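Local coordinates for cell division protein FtsX (Streptococcus pneumoniae, PDB 6HE6) that forms the membrane-embedded part of the ABC-transporter-like FtsEX complex, which acts in cell division and maintains normal growth and cell morphology, at residues Asp44-Met49 with Asp87-Glu92. Residues are numbered along the deposited sequence; the frame is centred on the assembly and turned at random.
Sequences DSLKNM and DAYIVE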
loop_
_atom_site.group_PDB
_atom_site.type_symbol
_atom_site.label_atom_id
_atom_site.label_comp_id
_atom_site.label_asym_id
_atom_site.label_seq_id
_atom_site.Cartn_x
_atom_site.Cartn_y
_atom_site.Cartn_z
ATOM N N ASP A 44 5.275 -9.143 -3.448
ATOM C CA ASP A 44 5.889 -10.011 -4.451
ATOM C C ASP A 44 4.925 -10.352 -5.586
ATOM O O ASP A 44 5.330 -10.384 -6.753
ATOM C CB ASP A 44 6.414 -11.297 -3.807
ATOM C CG ASP A 44 7.621 -11.069 -2.931
ATOM O OD1 ASP A 44 8.293 -10.033 -3.104
ATOM O OD2 ASP A 44 7.926 -11.961 -2.108
ATOM N N SER A 45 3.648 -10.602 -5.266
ATOM C CA SER A 45 2.659 -10.915 -6.297
ATOM C C SER A 45 2.455 -9.741 -7.241
ATOM O O SER A 45 2.298 -9.931 -8.452
ATOM C CB SER A 45 1.334 -11.298 -5.645
ATOM O OG SER A 45 1.512 -12.408 -4.784
ATOM N N LEU A 46 2.425 -8.522 -6.701
ATOM C CA LEU A 46 2.361 -7.332 -7.542
ATOM C C LEU A 46 3.624 -7.194 -8.388
ATOM O O LEU A 46 3.551 -7.050 -9.613
ATOM C CB LEU A 46 2.151 -6.082 -6.671
ATOM C CG LEU A 46 0.866 -5.980 -5.834
ATOM C CD1 LEU A 46 0.940 -4.812 -4.842
ATOM C CD2 LEU A 46 -0.321 -5.787 -6.749
ATOM N N LYS A 47 4.798 -7.263 -7.747
ATOM C CA LYS A 47 6.084 -7.144 -8.437
ATOM C C LYS A 47 6.278 -8.215 -9.512
ATOM O O LYS A 47 7.015 -7.988 -10.480
ATOM C CB LYS A 47 7.215 -7.205 -7.394
ATOM C CG LYS A 47 8.517 -6.516 -7.783
ATOM C CD LYS A 47 8.366 -5.019 -7.775
ATOM C CE LYS A 47 9.357 -4.297 -8.678
ATOM N NZ LYS A 47 10.646 -4.049 -8.024
ATOM N N ASN A 48 5.614 -9.361 -9.384
ATOM C CA ASN A 48 5.732 -10.428 -10.368
ATOM C C ASN A 48 4.900 -10.190 -11.619
ATOM O O ASN A 48 5.067 -10.927 -12.593
ATOM C CB ASN A 48 5.320 -11.764 -9.749
ATOM C CG ASN A 48 6.442 -12.415 -8.978
ATOM O OD1 ASN A 48 7.606 -12.033 -9.112
ATOM N ND2 ASN A 48 6.101 -13.411 -8.167
ATOM N N MET A 49 4.001 -9.210 -11.617
ATOM C CA MET A 49 3.198 -8.936 -12.799
ATOM C C MET A 49 4.039 -8.271 -13.879
ATOM O O MET A 49 4.699 -7.259 -13.631
ATOM C CB MET A 49 2.012 -8.049 -12.444
ATOM C CG MET A 49 1.100 -8.614 -11.382
ATOM S SD MET A 49 -0.286 -7.487 -11.148
ATOM C CE MET A 49 -1.189 -8.334 -9.832
ATOM N N ASP A 87 -2.879 0.811 5.044
ATOM C CA ASP A 87 -1.613 0.655 4.331
ATOM C C ASP A 87 -1.881 0.322 2.871
ATOM O O ASP A 87 -2.872 -0.338 2.536
ATOM C CB ASP A 87 -0.761 -0.461 4.945
ATOM C CG ASP A 87 -0.224 -0.112 6.318
ATOM O OD1 ASP A 87 -0.309 1.072 6.724
ATOM O OD2 ASP A 87 0.301 -1.030 6.982
ATOM N N ALA A 88 -0.980 0.754 1.994
ATOM C CA ALA A 88 -1.236 0.632 0.570
ATOM C C ALA A 88 0.076 0.446 -0.173
ATOM O O ALA A 88 1.139 0.855 0.294
ATOM C CB ALA A 88 -1.982 1.865 0.031
ATOM N N TYR A 89 -0.013 -0.176 -1.350
ATOM C CA TYR A 89 1.079 -0.153 -2.313
ATOM C C TYR A 89 0.682 0.755 -3.470
ATOM O O TYR A 89 -0.454 0.699 -3.959
ATOM C CB TYR A 89 1.418 -1.568 -2.830
ATOM C CG TYR A 89 2.242 -2.373 -1.843
ATOM C CD1 TYR A 89 3.558 -2.019 -1.553
ATOM C CD2 TYR A 89 1.701 -3.468 -1.191
ATOM C CE1 TYR A 89 4.314 -2.755 -0.656
ATOM C CE2 TYR A 89 2.447 -4.202 -0.283
ATOM C CZ TYR A 89 3.748 -3.830 -0.016
ATOM O OH TYR A 89 4.485 -4.532 0.895
ATOM N N ILE A 90 1.610 1.593 -3.899
ATOM C CA ILE A 90 1.403 2.473 -5.042
ATOM C C ILE A 90 2.081 1.791 -6.219
ATOM O O ILE A 90 3.309 1.677 -6.256
ATOM C CB ILE A 90 1.960 3.883 -4.794
ATOM C CG1 ILE A 90 1.545 4.431 -3.429
ATOM C CG2 ILE A 90 1.535 4.826 -5.918
ATOM C CD1 ILE A 90 0.067 4.802 -3.296
ATOM N N VAL A 91 1.282 1.285 -7.152
ATOM C CA VAL A 91 1.776 0.479 -8.265
ATOM C C VAL A 91 1.802 1.345 -9.513
ATOM O O VAL A 91 0.826 2.051 -9.805
ATOM C CB VAL A 91 0.901 -0.767 -8.484
ATOM C CG1 VAL A 91 1.417 -1.613 -9.655
ATOM C CG2 VAL A 91 0.800 -1.622 -7.186
ATOM N N GLU A 92 2.920 1.297 -10.242
ATOM C CA GLU A 92 3.076 1.998 -11.508
ATOM C C GLU A 92 2.998 0.987 -12.645
ATOM O O GLU A 92 3.817 0.065 -12.708
ATOM C CB GLU A 92 4.410 2.743 -11.543
ATOM C CG GLU A 92 4.731 3.384 -12.892
ATOM C CD GLU A 92 6.115 4.000 -12.911
ATOM O OE1 GLU A 92 6.934 3.606 -12.056
ATOM O OE2 GLU A 92 6.386 4.868 -13.771
#
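Helix-on-sheet packing in the extracellular domain of FtsX is illustrated here by L46, which reaches from helix 41-47 to Y89 and V91 on one face of strand 88-93. The strand is an inner member of the four-stranded antiparallel sheet, flanked by strands 52-58 and 11-16. Y89 and V91, two residues apart, turn their CB atoms toward the helix, while I90 between them turns its own away.

One methyl makes the closest approaches. CD1 of L46 lies 3.8 Å from CB of Y89 and 4.0 Å from CG2 of V91; the methyl thus spans the two strand side chains. The near side of the phenol ring follows, CG of Y89 4.1 Å and its ortho carbon CD2 4.0 Å from CD1 of L46; the methyl meets the ring at a slant. In L46, CG stands anti to the carbonyl carbon (chi1 -62°) and CD1 anti to CA (chi2 170°), which carries that methyl out toward the strand. V91, with CG1 anti to its backbone N (chi1 180°), offers the other methyl, CG2, to the leucine. The backbones stay well apart, 7.9 Å between the CA atoms of L46 and V91.

Around this point, I109 also touches L46; Y89 packs against V42 and Y43 of the same helix, and its ring meets that of F57. The phenol hydroxyl is hydrogen-bonded to D22.

All three touching residues are buried and every contact between them is aliphatic or methyl-to-ring, which implies that van der Waals packing and exclusion of water, rather than directional bonding, hold L46 against the sheet.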